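Local coordinates for protein glycosyl hydrolase 25 (Streptococcus pneumoniae, PDB 4FF5) that probably hydrolyses glycosidic bonds of the cell wall, as a family 25 glycosyl hydrolase at the bacterial outer surface, and acts as a virulence factor in host-cell invasion, at residues Ile184-Val188 with Tyr189-Glu193; Lys102-Lys105 with Ser106-Glu110; Arg171-Leu174 with Ala175-Ala179; Pro251-Lys255 with Glu256-Arg260. One frame throughout, in Å; residues are numbered along the deposited sequence.

From the N terminus the order is contact 2, contact 3, contact 1 and contact 4. Each joins residues a few places apart on one continuous run of chain, so they follow in series; none nests in or crosses another. Contact 2 opens helix 104-112, between strands 77-84 and 118-123. Contact 3 closes helix 163-177, after which the chain enters strand 182-186; contact 1 lies at the end of that strand, where short helix 188-193 starts. Contact 4 starts the last helix, 255-263, after strand 244-249. Contacts 1 and 2 lie on opposite sides of the chain's centre, their own centres about 28 Å apart.

Contact 1 of 4, residues Ile184-Val188 with Tyr189-Glu193; sequences IYVGV and YFMEE. With EDO (1,2-ethanediol), chain G.
The Phe190 ring and the side chain of Val186 meet at about a right angle, CG2 of Val186 lying 3.9 Å from CD2 of Phe190 in an oblique approach to the ring. His194 brings a second ring to Phe190, the two planes inclined at about 40°. The other flat group, the Tyr189 ring, has O2 of a 1,2-ethanediol molecule at its edge, in the ring plane. This diol, probably carried over from the crystallisation liquor, grips the backbone O of Tyr189 with both hydroxyls, its O2 at 2.8 Å and its O1 at 3.1 Å. Val186 also packs against Met191: the same CG2 reaches CB of Met191 at 4.0 Å, again with the side chains at about a right angle. The one methyl so touches two successive residues of the first helical turn. Farther out, Val188 and Glu192 run side by side in the same direction, and CG1 of Val188 touches OE2 of Glu192 at 3.5 Å. Two backbone bonds start the helix, from Met191 N to Gly187 O at 3.0 Å (N-H...O angle 166°) and from Glu192 N to Val188 O at 3.0 Å. Gly187 is the N-cap, partly exposed, while Val186 and Met191 are buried. Around them, Phe190 rests on Val155 and Met163, and Val188 on Ile206. The whole is a strand-to-helix turn within the beta-alpha-beta unit of strand 182-186, helix 188-193 and strand 203-207, in keeping with the TIM-barrel fold of family 25 glycosyl hydrolases.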
loop_
_atom_site.group_PDB
_atom_site.type_symbol
_atom_site.label_atom_id
_atom_site.label_comp_id
_atom_site.label_asym_id
_atom_site.label_seq_id
_atom_site.Cartn_x
_atom_site.Cartn_y
_atom_site.Cartn_z
ATOM N N ILE A 184 -6.120 3.573 4.947
ATOM C CA ILE A 184 -5.547 4.859 4.513
ATOM C C ILE A 184 -4.074 4.973 4.938
ATOM O O ILE A 184 -3.733 4.703 6.063
ATOM C CB ILE A 184 -6.367 6.089 5.031
ATOM C CG1 ILE A 184 -5.709 7.394 4.533
ATOM C CG2 ILE A 184 -6.482 6.058 6.569
ATOM C CD1 ILE A 184 -6.543 8.648 4.752
ATOM N N TYR A 185 -3.214 5.330 3.983
ATOM C CA TYR A 185 -1.851 5.744 4.247
ATOM C C TYR A 185 -1.789 7.282 4.257
ATOM O O TYR A 185 -2.192 7.949 3.291
ATOM C CB TYR A 185 -0.947 5.159 3.161
ATOM C CG TYR A 185 0.470 5.695 3.058
ATOM C CD1 TYR A 185 1.539 4.970 3.558
ATOM C CD2 TYR A 185 0.738 6.914 2.418
ATOM C CE1 TYR A 185 2.845 5.427 3.408
ATOM C CE2 TYR A 185 2.041 7.382 2.273
ATOM C CZ TYR A 185 3.080 6.649 2.769
ATOM O OH TYR A 185 4.372 7.130 2.609
ATOM N N VAL A 186 -1.301 7.841 5.362
ATOM C CA VAL A 186 -1.209 9.304 5.476
ATOM C C VAL A 186 -0.158 9.683 6.529
ATOM O O VAL A 186 -0.054 9.022 7.565
ATOM C CB VAL A 186 -2.617 9.927 5.747
ATOM C CG1 VAL A 186 -3.244 9.438 7.053
ATOM C CG2 VAL A 186 -2.580 11.456 5.685
ATOM N N GLY A 187 0.627 10.722 6.257
ATOM C CA GLY A 187 1.599 11.207 7.258
ATOM C C GLY A 187 0.862 11.922 8.385
ATOM O O GLY A 187 -0.269 12.413 8.201
ATOM N N VAL A 188 1.492 11.999 9.561
ATOM C CA VAL A 188 0.822 12.581 10.728
ATOM C C VAL A 188 0.529 14.083 10.518
ATOM O O VAL A 188 -0.590 14.568 10.788
ATOM C CB VAL A 188 1.643 12.360 12.018
ATOM C CG1 VAL A 188 1.030 13.150 13.167
ATOM C CG2 VAL A 188 1.697 10.866 12.353
ATOM N N TYR A 189 1.531 14.809 10.045
ATOM C CA TYR A 189 1.362 16.244 9.848
ATOM C C TYR A 189 0.295 16.565 8.803
ATOM O O TYR A 189 -0.513 17.471 8.998
ATOM C CB TYR A 189 2.694 16.882 9.469
ATOM C CG TYR A 189 3.733 16.808 10.558
ATOM C CD1 TYR A 189 3.514 17.403 11.799
ATOM C CD2 TYR A 189 4.933 16.144 10.341
ATOM C CE1 TYR A 189 4.465 17.326 12.805
ATOM C CE2 TYR A 189 5.893 16.060 11.339
ATOM C CZ TYR A 189 5.655 16.661 12.564
ATOM O OH TYR A 189 6.620 16.576 13.547
ATOM N N PHE A 190 0.283 15.813 7.703
ATOM C CA PHE A 190 -0.732 16.011 6.672
ATOM C C PHE A 190 -2.141 15.766 7.228
ATOM O O PHE A 190 -3.051 16.575 7.032
ATOM C CB PHE A 190 -0.475 15.099 5.455
ATOM C CG PHE A 190 -1.303 15.464 4.253
ATOM C CD1 PHE A 190 -0.805 16.345 3.298
ATOM C CD2 PHE A 190 -2.590 14.977 4.104
ATOM C CE1 PHE A 190 -1.570 16.713 2.200
ATOM C CE2 PHE A 190 -3.369 15.344 3.002
ATOM C CZ PHE A 190 -2.852 16.215 2.044
ATOM N N MET A 191 -2.299 14.630 7.903
ATOM C CA MET A 191 -3.550 14.235 8.530
ATOM C C MET A 191 -4.074 15.346 9.440
ATOM O O MET A 191 -5.246 15.694 9.364
ATOM C CB MET A 191 -3.334 12.945 9.344
ATOM C CG MET A 191 -4.499 12.559 10.249
ATOM S SD MET A 191 -4.227 10.928 10.966
ATOM C CE MET A 191 -2.959 11.308 12.173
ATOM N N GLU A 192 -3.193 15.894 10.286
ATOM C CA GLU A 192 -3.590 16.936 11.238
ATOM C C GLU A 192 -3.865 18.270 10.535
ATOM O O GLU A 192 -4.883 18.918 10.812
ATOM C CB GLU A 192 -2.550 17.075 12.356
ATOM C CG GLU A 192 -2.423 15.800 13.208
ATOM C CD GLU A 192 -1.286 15.842 14.213
ATOM O OE1 GLU A 192 -0.404 16.723 14.092
ATOM O OE2 GLU A 192 -1.262 14.980 15.126
ATOM N N GLU A 193 -2.988 18.654 9.605
ATOM C CA GLU A 193 -3.165 19.895 8.838
ATOM C C GLU A 193 -4.526 19.936 8.115
ATOM O O GLU A 193 -5.207 20.958 8.131
ATOM C CB GLU A 193 -2.020 20.082 7.833
ATOM C CG GLU A 193 -2.181 21.241 6.857
HETATM C C1 EDO G . 1.439 20.198 9.342
HETATM O O1 EDO G . 0.907 20.058 8.011
HETATM C C2 EDO G . 0.302 20.209 10.352
HETATM O O2 EDO G . 0.448 19.037 11.161
#

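Contact 2 of 4, residues Lys102-Lys105 with Ser106-Glu110; sequences KAYK and SHITE. With EDO (1,2-ethanediol), chain C.
Lys105 engages Thr109 through its backbone O, which accepts two bonds: OG1 of Thr109 at 2.7 Å and N of Thr109 at 2.9 Å, arriving from opposite faces of the carbonyl plane. The hydroxyl can do this because chi1 of 60° sets OG1 between the backbone N and the carbonyl carbon, turned back toward the preceding turn. CG of Lys105 lies over one face of the neighbouring Tyr104 ring, offset toward its rim. At the edge of that ring, in its plane, sits CD1 of Ile108, 3.9 Å from CD1 of Tyr104. The backbone bond from Ile108 N to Tyr104 O (2.9 Å) joins the same two residues. These turns open helix 104-112 of the TIM-barrel fold, whose inner side leans on two parallel strands: Tyr104 and Ile108 both touch Val80 of strand 77-84, and Ile108 also meets Val118 and Val120 of strand 118-123. Ala103 comes just before the helix, and its O accepts from His107 N at 3.1 Å. That oxygen lies over one face of the imidazole, while CB of Ala103 approaches NE2 of His107 at 3.7 Å. Both ring nitrogens are held beyond the turn, ND1 by Tyr68 OH and NE2 by the backbone O of Ser58, which fixes the rotation of the buried ring.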
loop_
_atom_site.group_PDB
_atom_site.type_symbol
_atom_site.label_atom_id
_atom_site.label_comp_id
_atom_site.label_asym_id
_atom_site.label_seq_id
_atom_site.Cartn_x
_atom_site.Cartn_y
_atom_site.Cartn_z
ATOM N N LYS A 102 2.432 0.859 -14.622
ATOM C CA LYS A 102 2.991 0.022 -15.711
ATOM C C LYS A 102 3.520 -1.362 -15.290
ATOM O O LYS A 102 3.805 -2.194 -16.153
ATOM C CB LYS A 102 4.043 0.803 -16.513
ATOM C CG LYS A 102 3.426 1.854 -17.425
ATOM C CD LYS A 102 4.488 2.604 -18.213
ATOM C CE LYS A 102 3.837 3.534 -19.215
ATOM N NZ LYS A 102 4.886 4.350 -19.874
ATOM N N ALA A 103 3.639 -1.623 -13.984
ATOM C CA ALA A 103 4.197 -2.891 -13.513
ATOM C C ALA A 103 3.255 -3.758 -12.669
ATOM O O ALA A 103 3.593 -4.904 -12.384
ATOM C CB ALA A 103 5.507 -2.659 -12.751
ATOM N N TYR A 104 2.083 -3.236 -12.284
ATOM C CA TYR A 104 1.286 -3.901 -11.236
ATOM C C TYR A 104 0.916 -5.367 -11.533
ATOM O O TYR A 104 0.951 -6.201 -10.634
ATOM C CB TYR A 104 0.044 -3.072 -10.842
ATOM C CG TYR A 104 -1.123 -3.224 -11.793
ATOM C CD1 TYR A 104 -2.172 -4.093 -11.506
ATOM C CD2 TYR A 104 -1.167 -2.510 -12.989
ATOM C CE1 TYR A 104 -3.253 -4.241 -12.381
ATOM C CE2 TYR A 104 -2.229 -2.654 -13.867
ATOM C CZ TYR A 104 -3.262 -3.511 -13.570
ATOM O OH TYR A 104 -4.306 -3.631 -14.469
ATOM N N LYS A 105 0.599 -5.689 -12.789
ATOM C CA LYS A 105 0.216 -7.073 -13.120
ATOM C C LYS A 105 1.362 -8.030 -12.825
ATOM O O LYS A 105 1.155 -9.113 -12.253
ATOM C CB LYS A 105 -0.189 -7.207 -14.590
ATOM C CG LYS A 105 -1.387 -6.385 -15.023
ATOM C CD LYS A 105 -1.718 -6.702 -16.482
ATOM C CE LYS A 105 -3.089 -6.171 -16.843
ATOM N NZ LYS A 105 -3.355 -6.280 -18.308
ATOM N N SER A 106 2.572 -7.622 -13.212
ATOM C CA SER A 106 3.784 -8.381 -12.905
ATOM C C SER A 106 4.063 -8.554 -11.418
ATOM O O SER A 106 4.314 -9.676 -10.938
ATOM C CB SER A 106 4.984 -7.732 -13.565
ATOM O OG SER A 106 4.956 -7.959 -14.964
ATOM N N HIS A 107 4.047 -7.450 -10.673
ATOM C CA HIS A 107 4.314 -7.532 -9.248
ATOM C C HIS A 107 3.293 -8.400 -8.553
ATOM O O HIS A 107 3.664 -9.236 -7.731
ATOM C CB HIS A 107 4.340 -6.153 -8.599
ATOM C CG HIS A 107 5.514 -5.296 -9.002
ATOM N ND1 HIS A 107 6.735 -5.810 -9.315
ATOM C CD2 HIS A 107 5.629 -3.908 -9.108
ATOM C CE1 HIS A 107 7.574 -4.795 -9.608
ATOM N NE2 HIS A 107 6.891 -3.633 -9.479
ATOM N N ILE A 108 2.011 -8.224 -8.872
ATOM C CA ILE A 108 0.969 -8.996 -8.205
ATOM C C ILE A 108 1.059 -10.483 -8.561
ATOM O O ILE A 108 1.130 -11.325 -7.668
ATOM C CB ILE A 108 -0.450 -8.466 -8.495
ATOM C CG1 ILE A 108 -0.610 -7.045 -7.931
ATOM C CG2 ILE A 108 -1.497 -9.377 -7.882
ATOM C CD1 ILE A 108 -1.884 -6.327 -8.360
ATOM N N THR A 109 1.038 -10.794 -9.850
ATOM C CA THR A 109 1.072 -12.215 -10.272
ATOM C C THR A 109 2.332 -12.955 -9.828
ATOM O O THR A 109 2.236 -14.107 -9.373
ATOM C CB THR A 109 0.888 -12.398 -11.792
ATOM O OG1 THR A 109 1.934 -11.721 -12.476
ATOM C CG2 THR A 109 -0.409 -11.822 -12.235
ATOM N N GLU A 110 3.502 -12.331 -9.973
ATOM C CA GLU A 110 4.750 -13.008 -9.612
ATOM C C GLU A 110 4.854 -13.315 -8.108
ATOM O O GLU A 110 5.420 -14.331 -7.686
ATOM C CB GLU A 110 5.976 -12.238 -10.108
ATOM C CG GLU A 110 6.081 -12.121 -11.636
ATOM C CD GLU A 110 6.701 -13.324 -12.345
ATOM O OE1 GLU A 110 6.794 -14.432 -11.786
ATOM O OE2 GLU A 110 7.108 -13.142 -13.508
HETATM C C1 EDO C . 3.427 7.293 -22.459
HETATM O O1 EDO C . 3.034 6.435 -21.373
HETATM C C2 EDO C . 4.935 7.271 -22.625
HETATM O O2 EDO C . 5.529 6.078 -22.073
#

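Contact 3 of 4, residues Arg171-Leu174 with Ala175-Ala179; sequences RAKL and ASLGA
Arg171 accepts the N-H of Ala175 on its backbone O at 3.0 Å, while its side chain, bent at chi3 (59°), brings NH1 obliquely to within 4.1 Å of CB of Ala175. Its NE forms a salt bridge with Glu168, one turn earlier. Ala172 repeats the helical bond, its O taking Ser176 N at 3.0 Å. At Lys173 the pattern changes: its O accepts OG of Ser176 at 2.8 Å, together with a weak bond from Leu177 N. A water also bridges the side chains of Lys173 and Ser176, accepting from NZ and donating to OG. Leu174 then carries the helix end. Its O is bonded by Ala179 N at 3.2 Å, with weak bonds from Leu177 N and Gly178 N, and its CG packs against CB of Ala179 at 3.6 Å. Gly178, at a positive phi of 126° that glycine adopts readily, turns the chain out of the helix; its N bonds to Ala175 O at 2.9 Å, and with the bond from Ala179 N this makes a Schellman motif. Leu174 faces inward onto Leu153 of strand 151-155 and Ile182 of strand 182-186, while Tyr140 of helix 129-143 lies against Leu174, Leu177 and Ala179, placing this C-terminal turn between the barrel strands and the adjacent helix.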
loop_
_atom_site.group_PDB
_atom_site.type_symbol
_atom_site.label_atom_id
_atom_site.label_comp_id
_atom_site.label_asym_id
_atom_site.label_seq_id
_atom_site.Cartn_x
_atom_site.Cartn_y
_atom_site.Cartn_z
ATOM N N ARG A 171 -12.928 6.848 -0.873
ATOM C CA ARG A 171 -13.263 5.718 -0.002
ATOM C C ARG A 171 -14.691 5.176 -0.218
ATOM O O ARG A 171 -14.885 3.970 -0.394
ATOM C CB ARG A 171 -13.088 6.116 1.472
ATOM C CG ARG A 171 -13.094 4.931 2.427
ATOM C CD ARG A 171 -13.653 5.303 3.807
ATOM N NE ARG A 171 -15.026 5.818 3.703
ATOM C CZ ARG A 171 -16.122 5.067 3.592
ATOM N NH1 ARG A 171 -16.028 3.744 3.567
ATOM N NH2 ARG A 171 -17.318 5.652 3.486
ATOM N N ALA A 172 -15.674 6.075 -0.153
ATOM C CA ALA A 172 -17.084 5.725 -0.360
ATOM C C ALA A 172 -17.323 5.032 -1.703
ATOM O O ALA A 172 -18.061 4.037 -1.782
ATOM C CB ALA A 172 -17.958 6.968 -0.248
ATOM N N LYS A 173 -16.714 5.559 -2.765
ATOM C CA LYS A 173 -16.894 4.946 -4.077
ATOM C C LYS A 173 -16.319 3.530 -4.104
ATOM O O LYS A 173 -16.963 2.590 -4.597
ATOM C CB LYS A 173 -16.307 5.816 -5.190
ATOM C CG LYS A 173 -16.488 5.237 -6.593
ATOM C CD LYS A 173 -17.940 5.405 -7.065
ATOM C CE LYS A 173 -18.062 5.078 -8.546
ATOM N NZ LYS A 173 -19.456 5.319 -9.010
ATOM N N LEU A 174 -15.120 3.362 -3.543
ATOM C CA LEU A 174 -14.478 2.057 -3.504
ATOM C C LEU A 174 -15.342 1.044 -2.753
ATOM O O LEU A 174 -15.517 -0.086 -3.207
ATOM C CB LEU A 174 -13.110 2.193 -2.834
ATOM C CG LEU A 174 -12.063 1.107 -2.995
ATOM C CD1 LEU A 174 -11.829 0.815 -4.471
ATOM C CD2 LEU A 174 -10.770 1.534 -2.315
ATOM N N ALA A 175 -15.898 1.471 -1.615
ATOM C CA ALA A 175 -16.812 0.626 -0.818
ATOM C C ALA A 175 -18.021 0.174 -1.632
ATOM O O ALA A 175 -18.342 -1.019 -1.678
ATOM C CB ALA A 175 -17.265 1.369 0.439
ATOM N N SER A 176 -18.673 1.128 -2.289
ATOM C CA SER A 176 -19.863 0.860 -3.090
ATOM C C SER A 176 -19.593 -0.088 -4.274
ATOM O O SER A 176 -20.507 -0.725 -4.772
ATOM C CB SER A 176 -20.462 2.167 -3.611
ATOM O OG SER A 176 -19.736 2.625 -4.736
ATOM N N LEU A 177 -18.342 -0.158 -4.727
ATOM C CA LEU A 177 -17.985 -1.065 -5.810
ATOM C C LEU A 177 -17.720 -2.470 -5.288
ATOM O O LEU A 177 -17.664 -3.419 -6.066
ATOM C CB LEU A 177 -16.772 -0.558 -6.602
ATOM C CG LEU A 177 -16.929 0.717 -7.427
ATOM C CD1 LEU A 177 -15.544 1.206 -7.803
ATOM C CD2 LEU A 177 -17.811 0.522 -8.659
ATOM N N GLY A 178 -17.535 -2.593 -3.976
ATOM C CA GLY A 178 -17.383 -3.899 -3.328
ATOM C C GLY A 178 -16.157 -4.136 -2.457
ATOM O O GLY A 178 -16.047 -5.189 -1.820
ATOM N N ALA A 179 -15.218 -3.194 -2.452
ATOM C CA ALA A 179 -14.052 -3.290 -1.561
ATOM C C ALA A 179 -14.503 -3.318 -0.096
ATOM O O ALA A 179 -15.329 -2.512 0.309
ATOM C CB ALA A 179 -13.102 -2.130 -1.787
HETATM O O HOH W 1 -20.632 3.143 -7.209
#

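Contact 4 of 4, residues Pro251-Lys255 with Glu256-Arg260; sequences PLKNK and EETFR
Glu256 sets its CB 3.8 Å from OD1 of Asn254, whose carboxamide leans over the first turn of the helix. Glu257 meets it more fully: its backbone N donates to OD1 of Asn254 at 2.7 Å, in the plane of the amide carbonyl and nearly straight (167°). A chi1 of 174° swings the carboxamide of Asn254 over the helix start, and chi2 turns OD1 to this N-H. The two side chains cross at about a right angle, amide and carboxylate planes 36° apart, and CB of Glu257 packs on OD1 at 3.3 Å. Thr258 grips the backbone O of Asn254 twice, its N at 3.0 Å and its OG1 from above the carbonyl plane at 2.9 Å. That hydroxyl also touches CB of Lys253 at 3.2 Å, where the two side chains meet crosswise; the lysine then bends at chi2 to lead its NZ away to a salt bridge with Asp225. Phe259 adds the next helical bond, its N to Lys255 O at 2.9 Å, and its ring stacks on Phe263. NZ of Lys255 forms a salt bridge with Asp51. Asn254 is thus a classical N-cap, its side chain closing the start of helix 255-263, the last helix of the chain.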
loop_
_atom_site.group_PDB
_atom_site.type_symbol
_atom_site.label_atom_id
_atom_site.label_comp_id
_atom_site.label_asym_id
_atom_site.label_seq_id
_atom_site.Cartn_x
_atom_site.Cartn_y
_atom_site.Cartn_z
ATOM N N PRO A 251 4.669 -2.347 16.519
ATOM C CA PRO A 251 4.867 -3.108 17.758
ATOM C C PRO A 251 3.805 -2.827 18.824
ATOM O O PRO A 251 3.775 -3.512 19.848
ATOM C CB PRO A 251 6.248 -2.635 18.243
ATOM C CG PRO A 251 6.949 -2.247 16.982
ATOM C CD PRO A 251 5.866 -1.549 16.196
ATOM N N LEU A 252 2.924 -1.864 18.572
ATOM C CA LEU A 252 1.828 -1.583 19.503
ATOM C C LEU A 252 0.629 -2.503 19.303
ATOM O O LEU A 252 -0.341 -2.441 20.061
ATOM C CB LEU A 252 1.392 -0.123 19.395
ATOM C CG LEU A 252 2.477 0.871 19.815
ATOM C CD1 LEU A 252 2.244 2.224 19.164
ATOM C CD2 LEU A 252 2.540 0.995 21.340
ATOM N N LYS A 253 0.689 -3.342 18.272
ATOM C CA LYS A 253 -0.403 -4.263 17.951
ATOM C C LYS A 253 0.080 -5.689 18.196
ATOM O O LYS A 253 1.285 -5.915 18.306
ATOM C CB LYS A 253 -0.830 -4.088 16.474
ATOM C CG LYS A 253 -1.464 -2.735 16.145
ATOM C CD LYS A 253 -2.883 -2.669 16.684
ATOM C CE LYS A 253 -3.501 -1.307 16.470
ATOM N NZ LYS A 253 -4.962 -1.390 16.736
ATOM N N ASN A 254 -0.836 -6.650 18.295
ATOM C CA ASN A 254 -0.433 -8.059 18.238
ATOM C C ASN A 254 -0.005 -8.370 16.802
ATOM O O ASN A 254 -0.808 -8.249 15.876
ATOM C CB ASN A 254 -1.566 -8.991 18.647
ATOM C CG ASN A 254 -1.210 -10.459 18.455
ATOM O OD1 ASN A 254 -1.299 -11.002 17.356
ATOM N ND2 ASN A 254 -0.806 -11.112 19.539
ATOM N N LYS A 255 1.238 -8.789 16.619
ATOM C CA LYS A 255 1.795 -8.891 15.276
ATOM C C LYS A 255 1.076 -9.908 14.377
ATOM O O LYS A 255 0.680 -9.582 13.236
ATOM C CB LYS A 255 3.297 -9.163 15.314
ATOM C CG LYS A 255 3.918 -9.069 13.935
ATOM C CD LYS A 255 5.426 -9.060 14.002
ATOM C CE LYS A 255 5.982 -8.666 12.647
ATOM N NZ LYS A 255 7.438 -8.906 12.568
ATOM N N GLU A 256 0.910 -11.126 14.880
ATOM C CA GLU A 256 0.229 -12.166 14.126
ATOM C C GLU A 256 -1.222 -11.803 13.763
ATOM O O GLU A 256 -1.631 -11.997 12.619
ATOM C CB GLU A 256 0.277 -13.492 14.883
ATOM C CG GLU A 256 -0.042 -14.691 14.005
ATOM C CD GLU A 256 -0.113 -15.972 14.802
ATOM O OE1 GLU A 256 -0.987 -16.810 14.504
ATOM O OE2 GLU A 256 0.705 -16.131 15.730
ATOM N N GLU A 257 -1.990 -11.270 14.715
ATOM C CA GLU A 257 -3.393 -10.872 14.444
ATOM C C GLU A 257 -3.514 -9.756 13.418
ATOM O O GLU A 257 -4.413 -9.771 12.576
ATOM C CB GLU A 257 -4.122 -10.445 15.723
ATOM C CG GLU A 257 -4.643 -11.610 16.559
ATOM C CD GLU A 257 -5.217 -11.153 17.890
ATOM O OE1 GLU A 257 -5.359 -9.917 18.093
ATOM O OE2 GLU A 257 -5.534 -12.030 18.728
ATOM N N THR A 258 -2.617 -8.780 13.514
ATOM C CA THR A 258 -2.617 -7.630 12.614
ATOM C C THR A 258 -2.154 -8.004 11.210
ATOM O O THR A 258 -2.694 -7.517 10.220
ATOM C CB THR A 258 -1.795 -6.463 13.198
ATOM O OG1 THR A 258 -2.311 -6.138 14.501
ATOM C CG2 THR A 258 -1.915 -5.209 12.317
ATOM N N PHE A 259 -1.158 -8.873 11.120
ATOM C CA PHE A 259 -0.767 -9.400 9.827
ATOM C C PHE A 259 -1.937 -10.141 9.161
ATOM O O PHE A 259 -2.185 -9.976 7.970
ATOM C CB PHE A 259 0.459 -10.328 9.940
ATOM C CG PHE A 259 0.988 -10.753 8.610
ATOM C CD1 PHE A 259 1.948 -9.992 7.955
ATOM C CD2 PHE A 259 0.481 -11.878 7.980
ATOM C CE1 PHE A 259 2.401 -10.361 6.695
ATOM C CE2 PHE A 259 0.935 -12.265 6.735
ATOM C CZ PHE A 259 1.893 -11.498 6.089
ATOM N N ARG A 260 -2.626 -10.991 9.929
ATOM C CA ARG A 260 -3.808 -11.695 9.424
ATOM C C ARG A 260 -4.823 -10.697 8.878
ATOM O O ARG A 260 -5.314 -10.845 7.764
ATOM C CB ARG A 260 -4.474 -12.554 10.514
ATOM C CG ARG A 260 -5.753 -13.224 10.018
ATOM C CD ARG A 260 -6.571 -13.845 11.147
#